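Local coordinates for fervidolysin (Fervidobacterium pennivorans, PDB 1R6V), which degrades keratin into peptides as a subtilisin-like serine protease, allowing its bacterium to grow on native feathers, at residues A[408-413]-A[434-439]; A[403-408]-A[439-444]; A[569-574]-A[610-615]. The protein carries 1 engineered substitution. All blocks are in the same frame, centred on the assembly; numbering follows the deposited sequence.

In the fold
Fervidolysin illustrates how local contacts shape and join the domains of a protease away from its annotated sites. Contacts 1 and 2 are neighbours, their centres about 8 Å apart, and both use helix 403-413. Contact 1 sets this helix against helix 433-438; contact 2 sets it against the loop that follows, where the catalytic domain leads into the first sandwich domain, so that contact 1 is nested in the loop closed by contact 2. Leu-409 joins them, touching Ala-436 in one and Pro-442 in the other. Contact 3 belongs to the second beta-sandwich domain, on the opposite side of the chain's centre: its centre lies about 75 Å from that of contact 1 and about 69 Å from that of contact 2.

Contact 1. Residues A[408-413]-A[434-439]; sequences KLLENT and DAALQG
Ala-436 meets Thr-413 and Leu-409 where two helices of the subtilisin-like catalytic domain pack together, a worked case of how small residues let helices come close. The short axes of 408-413 and 434-438 approach to 8.7 Å, and their N-to-C directions differ by 124°, closer to antiparallel than to parallel. The methyl of Ala-436 lies against the side-chain oxygen of Thr-413, with CB 3.4 Å from OG1. That hydroxyl is already engaged: OG1 of Thr-413 donates to the backbone O of Leu-409, one turn back in its own helix, at 2.8 Å. A chi1 of 57° sets OG1 between the backbone N and the carbonyl carbon, where it can both make this bond and rest on the neighbouring helix. The other branch of the threonine, CG2, packs beside the carbonyl oxygen of Ala-435, while the CB atoms of Thr-413 and Ala-435 meet at 3.7 Å. Beside the threonine, Leu-409 brings its branched end to Ala-436. Its CG is 4.2 Å from Ala-436 CB, and CD1 goes on to touch the CA of Gly-439, the residue of positive phi at which the chain leaves helix 433-438. Leu-410 starts out away from the partner helix, but its CD2 comes back to touch Ala-436 CB lightly; the side chain also packs on helix 380-397, where Leu-394 touches both Leu-410 and Ala-436. The end of Leu-409 also packs on the carbonyl of Ala-436: its O takes a weak bond from Gly-439 N and lies 3.4 Å from Leu-409 CD2.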
ATOM      1  N   LYS A 408       1.023   2.982 -20.622  1.00  9.15           N
ATOM      2  CA  LYS A 408       0.570   2.274 -21.818  1.00 11.12           C
ATOM      3  C   LYS A 408       1.509   2.443 -22.993  1.00 11.48           C
ATOM      4  O   LYS A 408       1.627   1.544 -23.820  1.00 13.72           O
ATOM      5  CB  LYS A 408      -0.843   2.712 -22.227  1.00 11.65           C
ATOM      6  CG  LYS A 408      -1.938   2.327 -21.231  1.00 14.99           C
ATOM      7  CD  LYS A 408      -1.925   0.828 -20.841  1.00 18.42           C
ATOM      8  CE  LYS A 408      -1.892  -0.099 -22.040  1.00 20.81           C
ATOM      9  NZ  LYS A 408      -1.917  -1.536 -21.587  1.00 23.32           N
ATOM     10  N   LEU A 409       2.167   3.592 -23.092  1.00 10.04           N
ATOM     11  CA  LEU A 409       3.094   3.816 -24.195  1.00 12.50           C
ATOM     12  C   LEU A 409       4.235   2.820 -24.059  1.00 12.71           C
ATOM     13  O   LEU A 409       4.659   2.198 -25.036  1.00 12.55           O
ATOM     14  CB  LEU A 409       3.640   5.244 -24.162  1.00 12.28           C
ATOM     15  CG  LEU A 409       4.663   5.602 -25.255  1.00 11.71           C
ATOM     16  CD1 LEU A 409       4.143   5.228 -26.670  1.00 13.65           C
ATOM     17  CD2 LEU A 409       4.950   7.085 -25.177  1.00 12.41           C
ATOM     18  N   LEU A 410       4.735   2.661 -22.837  1.00 10.54           N
ATOM     19  CA  LEU A 410       5.814   1.706 -22.614  1.00 10.73           C
ATOM     20  C   LEU A 410       5.409   0.278 -22.958  1.00 11.67           C
ATOM     21  O   LEU A 410       6.177  -0.459 -23.579  1.00 11.72           O
ATOM     22  CB  LEU A 410       6.263   1.728 -21.151  1.00 10.67           C
ATOM     23  CG  LEU A 410       6.890   3.023 -20.652  1.00 13.21           C
ATOM     24  CD1 LEU A 410       7.268   2.827 -19.204  1.00 15.27           C
ATOM     25  CD2 LEU A 410       8.069   3.407 -21.477  1.00 14.92           C
ATOM     26  N   GLU A 411       4.214  -0.124 -22.533  1.00 12.31           N
ATOM     27  CA  GLU A 411       3.741  -1.477 -22.774  1.00 12.85           C
ATOM     28  C   GLU A 411       3.439  -1.715 -24.249  1.00 13.47           C
ATOM     29  O   GLU A 411       3.733  -2.788 -24.774  1.00 13.03           O
ATOM     30  CB  GLU A 411       2.511  -1.756 -21.914  1.00 14.78           C
ATOM     31  CG  GLU A 411       2.841  -1.791 -20.407  1.00 12.51           C
ATOM     32  CD  GLU A 411       1.618  -1.863 -19.517  1.00 14.95           C
ATOM     33  OE1 GLU A 411       0.480  -1.907 -20.040  1.00 13.02           O
ATOM     34  OE2 GLU A 411       1.802  -1.868 -18.277  1.00 13.27           O
ATOM     35  N   ASN A 412       2.886  -0.706 -24.917  1.00 13.23           N
ATOM     36  CA  ASN A 412       2.564  -0.832 -26.333  1.00 15.81           C
ATOM     37  C   ASN A 412       3.790  -0.893 -27.237  1.00 16.25           C
ATOM     38  O   ASN A 412       3.699  -1.408 -28.358  1.00 18.31           O
ATOM     39  CB  ASN A 412       1.676   0.331 -26.795  1.00 16.08           C
ATOM     40  CG  ASN A 412       0.284   0.280 -26.196  1.00 17.97           C
ATOM     41  OD1 ASN A 412      -0.144  -0.747 -25.673  1.00 20.75           O
ATOM     42  ND2 ASN A 412      -0.437   1.394 -26.287  1.00 18.43           N
ATOM     43  N   THR A 413       4.930  -0.397 -26.762  1.00 13.95           N
ATOM     44  CA  THR A 413       6.139  -0.383 -27.583  1.00 14.89           C
ATOM     45  C   THR A 413       7.251  -1.312 -27.126  1.00 16.22           C
ATOM     46  O   THR A 413       8.338  -1.332 -27.725  1.00 16.67           O
ATOM     47  CB  THR A 413       6.719   1.056 -27.708  1.00 12.54           C
ATOM     48  OG1 THR A 413       6.987   1.595 -26.402  1.00 14.30           O
ATOM     49  CG2 THR A 413       5.740   1.966 -28.430  1.00 14.81           C
ATOM     50  N   ASP A 434      13.504   4.010 -27.887  1.00 15.82           N
ATOM     51  CA  ASP A 434      13.362   4.507 -29.242  1.00 17.09           C
ATOM     52  C   ASP A 434      11.944   4.340 -29.782  1.00 17.30           C
ATOM     53  O   ASP A 434      11.386   5.292 -30.341  1.00 17.64           O
ATOM     54  CB  ASP A 434      14.425   3.903 -30.192  1.00 17.95           C
ATOM     55  CG  ASP A 434      14.454   2.374 -30.207  1.00 19.57           C
ATOM     56  OD1 ASP A 434      13.696   1.721 -29.462  1.00 18.30           O
ATOM     57  OD2 ASP A 434      15.269   1.814 -30.986  1.00 19.94           O
ATOM     58  N   ALA A 435      11.350   3.163 -29.600  1.00 15.21           N
ATOM     59  CA  ALA A 435       9.987   2.925 -30.068  1.00 16.12           C
ATOM     60  C   ALA A 435       8.991   3.763 -29.264  1.00 15.87           C
ATOM     61  O   ALA A 435       8.033   4.322 -29.815  1.00 15.72           O
ATOM     62  CB  ALA A 435       9.630   1.433 -29.964  1.00 13.87           C
ATOM     63  N   ALA A 436       9.214   3.872 -27.958  1.00 15.01           N
ATOM     64  CA  ALA A 436       8.300   4.660 -27.130  1.00 14.64           C
ATOM     65  C   ALA A 436       8.321   6.135 -27.517  1.00 15.75           C
ATOM     66  O   ALA A 436       7.272   6.784 -27.605  1.00 14.56           O
ATOM     67  CB  ALA A 436       8.664   4.508 -25.647  1.00 15.27           C
ATOM     68  N   LEU A 437       9.511   6.667 -27.772  1.00 15.46           N
ATOM     69  CA  LEU A 437       9.635   8.080 -28.101  1.00 17.36           C
ATOM     70  C   LEU A 437       8.933   8.433 -29.414  1.00 18.73           C
ATOM     71  O   LEU A 437       8.502   9.573 -29.605  1.00 19.52           O
ATOM     72  CB  LEU A 437      11.114   8.484 -28.159  1.00 16.71           C
ATOM     73  CG  LEU A 437      11.434   9.979 -28.179  1.00 18.68           C
ATOM     74  CD1 LEU A 437      10.891  10.654 -26.929  1.00 19.22           C
ATOM     75  CD2 LEU A 437      12.932  10.145 -28.271  1.00 20.53           C
ATOM     76  N   GLN A 438       8.826   7.462 -30.312  1.00 20.45           N
ATOM     77  CA  GLN A 438       8.156   7.686 -31.590  1.00 22.98           C
ATOM     78  C   GLN A 438       6.691   8.000 -31.365  1.00 23.40           C
ATOM     79  O   GLN A 438       6.080   8.768 -32.115  1.00 24.62           O
ATOM     80  CB  GLN A 438       8.279   6.458 -32.491  1.00 25.66           C
ATOM     81  CG  GLN A 438       9.687   6.246 -33.012  1.00 32.24           C
ATOM     82  CD  GLN A 438       9.755   5.171 -34.066  1.00 35.14           C
ATOM     83  OE1 GLN A 438       8.994   5.190 -35.030  1.00 37.17           O
ATOM     84  NE2 GLN A 438      10.672   4.227 -33.894  1.00 38.76           N
ATOM     85  N   GLY A 439       6.132   7.403 -30.321  1.00 21.67           N
ATOM     86  CA  GLY A 439       4.743   7.626 -30.000  1.00 22.68           C
ATOM     87  C   GLY A 439       3.831   7.143 -31.109  1.00 23.28           C
ATOM     88  O   GLY A 439       4.146   6.189 -31.821  1.00 22.20           O
TER

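Contact 2. Residues A[403-408]-A[439-444]; sequences PWQIRK and GPLPTQ
Gln-405 and Pro-442 share the one hydrogen bond between these segments: NE2 of Gln-405 donates to the carbonyl O of Pro-442 at 2.8 Å. The bond is fairly straight, 158° at the hydrogen, and the acceptor lies close to the amide plane of the glutamine. Leu-441 crosses the same side chain at about a right angle. Its CD2 sits 3.7 Å from OE1 of Gln-405 and equally near NE2, while its CD1 drops onto Gln-405 CB. Alongside, the ring of Pro-442 presses on the helix itself, with CG 3.5 Å from the backbone O of Gln-405 and 3.9 Å from CB of Lys-408, whose ammonium group leads away to a salt bridge with Glu-411. Trp-404 meets the following residues by the rim of its six-membered ring: CZ3 is 3.5 Å from the O of Gln-444, and CH2 touches the carbonyl carbon of Thr-443. Here the chain passes from the catalytic domain to the first, Ig-like beta-sandwich domain, and the loop between helix 433-438 and strand 446-455 is laid along helix 403-413 of the catalytic domain. The glutamine amide has a second hold, since OE1 accepts from the backbone N of Lys-402. Its stem rests on the tryptophan, with Gln-405 CG 3.5 Å above the ring plane and over the centre of that face. A chi1 of 74° puts CG of Trp-404 in the crowded position between the backbone N and the carbonyl carbon, and chi2 of -103° then sets the turn of the indole that brings one face under Gln-405 CG. Farther out, the helix meets the sandwich domain directly: Trp-404 N donates to ND1 of His-492, and Arg-407 pairs with Asp-494.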
ATOM      1  N   PRO A 403      -0.240   9.781 -16.164  1.00 12.98           N
ATOM      2  CA  PRO A 403       0.502   8.561 -15.844  1.00 11.91           C
ATOM      3  C   PRO A 403       0.100   7.292 -16.595  1.00 11.80           C
ATOM      4  O   PRO A 403       0.970   6.539 -17.047  1.00 10.39           O
ATOM      5  CB  PRO A 403       0.345   8.458 -14.324  1.00 12.65           C
ATOM      6  CG  PRO A 403       0.404   9.930 -13.929  1.00 12.99           C
ATOM      7  CD  PRO A 403      -0.547  10.552 -14.943  1.00 13.88           C
ATOM      8  N   TRP A 404      -1.196   7.045 -16.762  1.00 10.49           N
ATOM      9  CA  TRP A 404      -1.591   5.836 -17.474  1.00 11.35           C
ATOM     10  C   TRP A 404      -1.123   5.872 -18.931  1.00 11.11           C
ATOM     11  O   TRP A 404      -0.812   4.834 -19.514  1.00 10.44           O
ATOM     12  CB  TRP A 404      -3.108   5.607 -17.406  1.00 12.73           C
ATOM     13  CG  TRP A 404      -3.979   6.515 -18.255  1.00 13.02           C
ATOM     14  CD1 TRP A 404      -4.723   7.577 -17.820  1.00 14.98           C
ATOM     15  CD2 TRP A 404      -4.273   6.369 -19.653  1.00 13.55           C
ATOM     16  NE1 TRP A 404      -5.467   8.095 -18.857  1.00 14.61           N
ATOM     17  CE2 TRP A 404      -5.209   7.370 -19.988  1.00 14.58           C
ATOM     18  CE3 TRP A 404      -3.836   5.488 -20.651  1.00 13.81           C
ATOM     19  CZ2 TRP A 404      -5.717   7.513 -21.283  1.00 16.19           C
ATOM     20  CZ3 TRP A 404      -4.338   5.634 -21.933  1.00 14.96           C
ATOM     21  CH2 TRP A 404      -5.270   6.638 -22.237  1.00 13.57           C
ATOM     22  N   GLN A 405      -1.051   7.066 -19.512  1.00 10.21           N
ATOM     23  CA  GLN A 405      -0.610   7.165 -20.896  1.00 11.90           C
ATOM     24  C   GLN A 405       0.860   6.796 -21.025  1.00 11.60           C
ATOM     25  O   GLN A 405       1.267   6.154 -21.992  1.00 13.58           O
ATOM     26  CB  GLN A 405      -0.837   8.577 -21.431  1.00 12.78           C
ATOM     27  CG  GLN A 405      -2.299   8.957 -21.568  1.00 12.72           C
ATOM     28  CD  GLN A 405      -2.472  10.375 -22.115  1.00 12.95           C
ATOM     29  OE1 GLN A 405      -2.150  11.354 -21.447  1.00 13.20           O
ATOM     30  NE2 GLN A 405      -2.976  10.479 -23.333  1.00 14.20           N
ATOM     31  N   ILE A 406       1.660   7.213 -20.053  1.00  9.66           N
ATOM     32  CA  ILE A 406       3.075   6.876 -20.080  1.00 10.91           C
ATOM     33  C   ILE A 406       3.223   5.371 -19.934  1.00 12.07           C
ATOM     34  O   ILE A 406       3.979   4.737 -20.685  1.00 12.32           O
ATOM     35  CB  ILE A 406       3.848   7.592 -18.943  1.00 11.10           C
ATOM     36  CG1 ILE A 406       3.899   9.102 -19.223  1.00 12.33           C
ATOM     37  CG2 ILE A 406       5.270   6.979 -18.803  1.00 12.51           C
ATOM     38  CD1 ILE A 406       4.689   9.482 -20.493  1.00 14.40           C
ATOM     39  N   ARG A 407       2.505   4.772 -18.977  1.00 11.13           N
ATOM     40  CA  ARG A 407       2.628   3.337 -18.809  1.00 11.23           C
ATOM     41  C   ARG A 407       2.172   2.598 -20.063  1.00 11.46           C
ATOM     42  O   ARG A 407       2.857   1.690 -20.520  1.00 11.45           O
ATOM     43  CB  ARG A 407       1.824   2.831 -17.609  1.00 11.67           C
ATOM     44  CG  ARG A 407       1.952   1.319 -17.400  1.00 11.46           C
ATOM     45  CD  ARG A 407       1.242   0.878 -16.123  1.00 12.42           C
ATOM     46  NE  ARG A 407      -0.175   1.240 -16.116  1.00 12.98           N
ATOM     47  CZ  ARG A 407      -1.109   0.630 -16.839  1.00 14.05           C
ATOM     48  NH1 ARG A 407      -0.782  -0.392 -17.630  1.00 11.29           N
ATOM     49  NH2 ARG A 407      -2.365   1.051 -16.777  1.00 12.21           N
ATOM     50  N   LYS A 408       1.023   2.982 -20.622  1.00  9.15           N
ATOM     51  CA  LYS A 408       0.570   2.274 -21.818  1.00 11.12           C
ATOM     52  C   LYS A 408       1.509   2.443 -22.993  1.00 11.48           C
ATOM     53  O   LYS A 408       1.627   1.544 -23.820  1.00 13.72           O
ATOM     54  CB  LYS A 408      -0.843   2.712 -22.227  1.00 11.65           C
ATOM     55  CG  LYS A 408      -1.938   2.327 -21.231  1.00 14.99           C
ATOM     56  CD  LYS A 408      -1.925   0.828 -20.841  1.00 18.42           C
ATOM     57  CE  LYS A 408      -1.892  -0.099 -22.040  1.00 20.81           C
ATOM     58  NZ  LYS A 408      -1.917  -1.536 -21.587  1.00 23.32           N
ATOM     59  N   GLY A 439       6.132   7.403 -30.321  1.00 21.67           N
ATOM     60  CA  GLY A 439       4.743   7.626 -30.000  1.00 22.68           C
ATOM     61  C   GLY A 439       3.831   7.143 -31.109  1.00 23.28           C
ATOM     62  O   GLY A 439       4.146   6.189 -31.821  1.00 22.20           O
ATOM     63  N   PRO A 440       2.672   7.789 -31.272  1.00 24.23           N
ATOM     64  CA  PRO A 440       2.241   8.911 -30.442  1.00 23.50           C
ATOM     65  C   PRO A 440       1.794   8.424 -29.060  1.00 21.30           C
ATOM     66  O   PRO A 440       1.737   7.228 -28.790  1.00 20.77           O
ATOM     67  CB  PRO A 440       1.079   9.490 -31.247  1.00 26.48           C
ATOM     68  CG  PRO A 440       0.452   8.255 -31.821  1.00 25.60           C
ATOM     69  CD  PRO A 440       1.673   7.492 -32.314  1.00 26.86           C
ATOM     70  N   LEU A 441       1.465   9.366 -28.196  1.00 21.34           N
ATOM     71  CA  LEU A 441       0.994   9.050 -26.859  1.00 19.85           C
ATOM     72  C   LEU A 441      -0.406   8.438 -27.007  1.00 19.66           C
ATOM     73  O   LEU A 441      -1.268   9.012 -27.693  1.00 17.84           O
ATOM     74  CB  LEU A 441       0.919  10.340 -26.065  1.00 21.20           C
ATOM     75  CG  LEU A 441       0.708  10.265 -24.567  1.00 21.20           C
ATOM     76  CD1 LEU A 441       1.969   9.670 -23.905  1.00 18.85           C
ATOM     77  CD2 LEU A 441       0.451  11.666 -24.035  1.00 18.41           C
ATOM     78  N   PRO A 442      -0.660   7.272 -26.381  1.00 18.53           N
ATOM     79  CA  PRO A 442      -1.980   6.637 -26.492  1.00 18.99           C
ATOM     80  C   PRO A 442      -3.132   7.471 -25.964  1.00 18.56           C
ATOM     81  O   PRO A 442      -3.004   8.149 -24.951  1.00 18.59           O
ATOM     82  CB  PRO A 442      -1.816   5.324 -25.723  1.00 20.43           C
ATOM     83  CG  PRO A 442      -0.675   5.594 -24.794  1.00 21.18           C
ATOM     84  CD  PRO A 442       0.270   6.417 -25.615  1.00 19.44           C
ATOM     85  N   THR A 443      -4.255   7.420 -26.675  1.00 19.27           N
ATOM     86  CA  THR A 443      -5.443   8.165 -26.283  1.00 19.83           C
ATOM     87  C   THR A 443      -6.461   7.224 -25.648  1.00 19.10           C
ATOM     88  O   THR A 443      -7.465   7.663 -25.096  1.00 20.60           O
ATOM     89  CB  THR A 443      -6.090   8.851 -27.502  1.00 22.18           C
ATOM     90  OG1 THR A 443      -6.449   7.857 -28.466  1.00 25.74           O
ATOM     91  CG2 THR A 443      -5.120   9.825 -28.144  1.00 24.70           C
ATOM     92  N   GLN A 444      -6.194   5.930 -25.729  1.00 17.94           N
ATOM     93  CA  GLN A 444      -7.073   4.934 -25.142  1.00 19.67           C
ATOM     94  C   GLN A 444      -6.217   3.838 -24.527  1.00 17.79           C
ATOM     95  O   GLN A 444      -5.012   3.759 -24.793  1.00 16.31           O
ATOM     96  CB  GLN A 444      -7.999   4.349 -26.211  1.00 24.35           C
ATOM     97  CG  GLN A 444      -9.083   5.313 -26.639  1.00 31.62           C
ATOM     98  CD  GLN A 444     -10.016   4.730 -27.682  1.00 35.33           C
ATOM     99  OE1 GLN A 444     -10.589   3.648 -27.500  1.00 38.74           O
ATOM    100  NE2 GLN A 444     -10.180   5.448 -28.784  1.00 38.43           N
TER

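Contact 3. Residues A[569-574]-A[610-615]; sequences LKDPQF and QTLLPA
Lys-570 offers its carbonyl O to two donors of 610-615: OG1 of Thr-611 at 2.7 Å and the backbone N of Leu-612 at 3.0 Å. They arrive from opposite faces of the carbonyl plane, so one oxygen is gripped from both sides. This clasp lies at the end of an antiparallel strand pair in the second beta-sandwich domain, and illustrates how side-chain and main-chain donors can continue pairing past a regular sheet. With OG1 anti to its own backbone N (chi1 175°), Thr-611 presents the hydroxyl to the Lys-570 carbonyl. Within the sheet, Gln-573 and Gln-610 form a hydrogen-bonded antiparallel pair; Gln-573 N reaches Gln-610 O at 2.9 Å, and Gln-610 N returns to Gln-573 O at 3.1 Å. The same Gln-610 O also takes a CA-H...O contact from Pro-572. Beyond Thr-611, a water links the segments by accepting from Lys-570 N and donating to Leu-613 O. The lysine side chain bends at chi2; its CG touches CD1 of Leu-613 at 3.6 Å, while its ammonium group forms a salt bridge to OD2 of Asp-571. The side chain of Asp-571 lies beside that of Leu-612, pointing the same way, with OD2 near Leu-612 CD2. On a more buried flank, Leu-569 and Ala-615 both touch Leu-638 of strand 630-638, and they meet each other with CD2 of Leu-569 4.3 Å from CB of Ala-615.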
ATOM      1  N   LEU A 569     -38.871 -13.723  35.701  1.00 34.69           N
ATOM      2  CA  LEU A 569     -38.444 -12.335  35.592  1.00 33.41           C
ATOM      3  C   LEU A 569     -39.641 -11.438  35.339  1.00 33.77           C
ATOM      4  O   LEU A 569     -40.645 -11.871  34.770  1.00 34.80           O
ATOM      5  CB  LEU A 569     -37.425 -12.168  34.455  1.00 31.65           C
ATOM      6  CG  LEU A 569     -36.069 -12.852  34.656  1.00 30.15           C
ATOM      7  CD1 LEU A 569     -35.135 -12.513  33.501  1.00 31.08           C
ATOM      8  CD2 LEU A 569     -35.460 -12.396  35.966  1.00 30.61           C
ATOM      9  N   LYS A 570     -39.524 -10.184  35.762  1.00 34.11           N
ATOM     10  CA  LYS A 570     -40.585  -9.203  35.600  1.00 34.43           C
ATOM     11  C   LYS A 570     -40.416  -8.481  34.268  1.00 34.50           C
ATOM     12  O   LYS A 570     -39.420  -7.787  34.052  1.00 34.25           O
ATOM     13  CB  LYS A 570     -40.536  -8.186  36.746  1.00 35.76           C
ATOM     14  CG  LYS A 570     -41.897  -7.743  37.252  1.00 38.18           C
ATOM     15  CD  LYS A 570     -42.740  -7.116  36.160  1.00 39.67           C
ATOM     16  CE  LYS A 570     -44.180  -6.937  36.629  1.00 41.79           C
ATOM     17  NZ  LYS A 570     -45.042  -6.339  35.571  1.00 42.99           N
ATOM     18  N   ASP A 571     -41.399  -8.655  33.389  1.00 34.62           N
ATOM     19  CA  ASP A 571     -41.417  -8.039  32.068  1.00 34.55           C
ATOM     20  C   ASP A 571     -40.080  -8.118  31.344  1.00 33.38           C
ATOM     21  O   ASP A 571     -39.454  -7.097  31.062  1.00 34.04           O
ATOM     22  CB  ASP A 571     -41.849  -6.571  32.164  1.00 36.90           C
ATOM     23  CG  ASP A 571     -43.208  -6.406  32.813  1.00 39.29           C
ATOM     24  OD1 ASP A 571     -44.114  -7.209  32.505  1.00 40.61           O
ATOM     25  OD2 ASP A 571     -43.368  -5.465  33.620  1.00 40.46           O
ATOM     26  N   PRO A 572     -39.617  -9.336  31.040  1.00 32.15           N
ATOM     27  CA  PRO A 572     -38.338  -9.468  30.339  1.00 29.78           C
ATOM     28  C   PRO A 572     -38.453  -8.987  28.889  1.00 28.61           C
ATOM     29  O   PRO A 572     -39.440  -9.257  28.201  1.00 26.51           O
ATOM     30  CB  PRO A 572     -38.052 -10.967  30.434  1.00 31.48           C
ATOM     31  CG  PRO A 572     -39.433 -11.565  30.385  1.00 30.27           C
ATOM     32  CD  PRO A 572     -40.206 -10.659  31.326  1.00 30.45           C
ATOM     33  N   GLN A 573     -37.446  -8.259  28.425  1.00 27.68           N
ATOM     34  CA  GLN A 573     -37.470  -7.789  27.055  1.00 25.73           C
ATOM     35  C   GLN A 573     -36.143  -8.038  26.364  1.00 24.65           C
ATOM     36  O   GLN A 573     -35.082  -7.967  26.985  1.00 22.77           O
ATOM     37  CB  GLN A 573     -37.785  -6.292  26.985  1.00 30.00           C
ATOM     38  CG  GLN A 573     -39.123  -5.892  27.562  1.00 32.72           C
ATOM     39  CD  GLN A 573     -39.474  -4.461  27.232  1.00 36.19           C
ATOM     40  OE1 GLN A 573     -39.785  -4.140  26.081  1.00 37.35           O
ATOM     41  NE2 GLN A 573     -39.413  -3.583  28.235  1.00 37.21           N
ATOM     42  N   PHE A 574     -36.234  -8.355  25.077  1.00 22.84           N
ATOM     43  CA  PHE A 574     -35.080  -8.576  24.218  1.00 22.84           C
ATOM     44  C   PHE A 574     -34.764  -7.193  23.679  1.00 21.61           C
ATOM     45  O   PHE A 574     -35.654  -6.482  23.213  1.00 20.73           O
ATOM     46  CB  PHE A 574     -35.444  -9.513  23.066  1.00 22.87           C
ATOM     47  CG  PHE A 574     -34.434  -9.533  21.946  1.00 20.47           C
ATOM     48  CD1 PHE A 574     -33.069  -9.655  22.209  1.00 19.74           C
ATOM     49  CD2 PHE A 574     -34.856  -9.476  20.624  1.00 21.55           C
ATOM     50  CE1 PHE A 574     -32.138  -9.726  21.172  1.00 17.80           C
ATOM     51  CE2 PHE A 574     -33.931  -9.546  19.576  1.00 21.09           C
ATOM     52  CZ  PHE A 574     -32.571  -9.672  19.855  1.00 19.79           C
ATOM     53  N   GLN A 610     -33.300  -7.134  29.364  1.00 23.83           N
ATOM     54  CA  GLN A 610     -33.544  -6.266  30.508  1.00 25.54           C
ATOM     55  C   GLN A 610     -34.834  -6.720  31.187  1.00 25.95           C
ATOM     56  O   GLN A 610     -35.718  -7.290  30.551  1.00 24.78           O
ATOM     57  CB  GLN A 610     -33.676  -4.802  30.080  1.00 25.55           C
ATOM     58  CG  GLN A 610     -34.815  -4.511  29.115  1.00 30.25           C
ATOM     59  CD  GLN A 610     -35.034  -3.014  28.903  1.00 32.31           C
ATOM     60  OE1 GLN A 610     -35.985  -2.424  29.432  1.00 34.98           O
ATOM     61  NE2 GLN A 610     -34.142  -2.394  28.137  1.00 31.34           N
ATOM     62  N   THR A 611     -34.919  -6.468  32.486  1.00 26.66           N
ATOM     63  CA  THR A 611     -36.095  -6.820  33.278  1.00 28.91           C
ATOM     64  C   THR A 611     -36.397  -5.620  34.176  1.00 29.17           C
ATOM     65  O   THR A 611     -35.480  -4.910  34.580  1.00 27.99           O
ATOM     66  CB  THR A 611     -35.823  -8.063  34.146  1.00 28.70           C
ATOM     67  OG1 THR A 611     -36.947  -8.307  35.003  1.00 33.82           O
ATOM     68  CG2 THR A 611     -34.584  -7.852  34.989  1.00 28.99           C
ATOM     69  N   LEU A 612     -37.675  -5.402  34.488  1.00 30.42           N
ATOM     70  CA  LEU A 612     -38.087  -4.271  35.320  1.00 32.61           C
ATOM     71  C   LEU A 612     -37.545  -4.384  36.744  1.00 33.16           C
ATOM     72  O   LEU A 612     -37.125  -3.391  37.339  1.00 34.66           O
ATOM     73  CB  LEU A 612     -39.619  -4.168  35.350  1.00 32.47           C
ATOM     74  CG  LEU A 612     -40.230  -2.857  35.870  1.00 33.67           C
ATOM     75  CD1 LEU A 612     -39.848  -1.713  34.937  1.00 33.91           C
ATOM     76  CD2 LEU A 612     -41.749  -2.982  35.944  1.00 34.90           C
ATOM     77  N   LEU A 613     -37.555  -5.598  37.285  1.00 34.03           N
ATOM     78  CA  LEU A 613     -37.064  -5.840  38.638  1.00 33.96           C
ATOM     79  C   LEU A 613     -35.795  -6.684  38.610  1.00 33.47           C
ATOM     80  O   LEU A 613     -35.630  -7.545  37.751  1.00 33.39           O
ATOM     81  CB  LEU A 613     -38.139  -6.543  39.469  1.00 34.80           C
ATOM     82  CG  LEU A 613     -39.465  -5.787  39.624  1.00 35.34           C
ATOM     83  CD1 LEU A 613     -40.474  -6.665  40.345  1.00 34.92           C
ATOM     84  CD2 LEU A 613     -39.233  -4.488  40.395  1.00 35.66           C
ATOM     85  N   PRO A 614     -34.876  -6.442  39.554  1.00 33.48           N
ATOM     86  CA  PRO A 614     -33.612  -7.177  39.640  1.00 34.17           C
ATOM     87  C   PRO A 614     -33.798  -8.675  39.822  1.00 35.13           C
ATOM     88  O   PRO A 614     -34.724  -9.117  40.498  1.00 35.73           O
ATOM     89  CB  PRO A 614     -32.918  -6.531  40.833  1.00 34.00           C
ATOM     90  CG  PRO A 614     -34.061  -6.102  41.694  1.00 33.87           C
ATOM     91  CD  PRO A 614     -35.014  -5.512  40.689  1.00 34.24           C
ATOM     92  N   ALA A 615     -32.912  -9.453  39.213  1.00 35.27           N
ATOM     93  CA  ALA A 615     -32.987 -10.902  39.311  1.00 35.33           C
ATOM     94  C   ALA A 615     -32.687 -11.360  40.733  1.00 35.46           C
ATOM     95  O   ALA A 615     -31.732 -10.901  41.363  1.00 33.73           O
ATOM     96  CB  ALA A 615     -32.009 -11.543  38.337  1.00 34.60           C
TER
HETATM   97  O   HOH W   1     -37.193  -9.744  37.348  1.00 46.85           O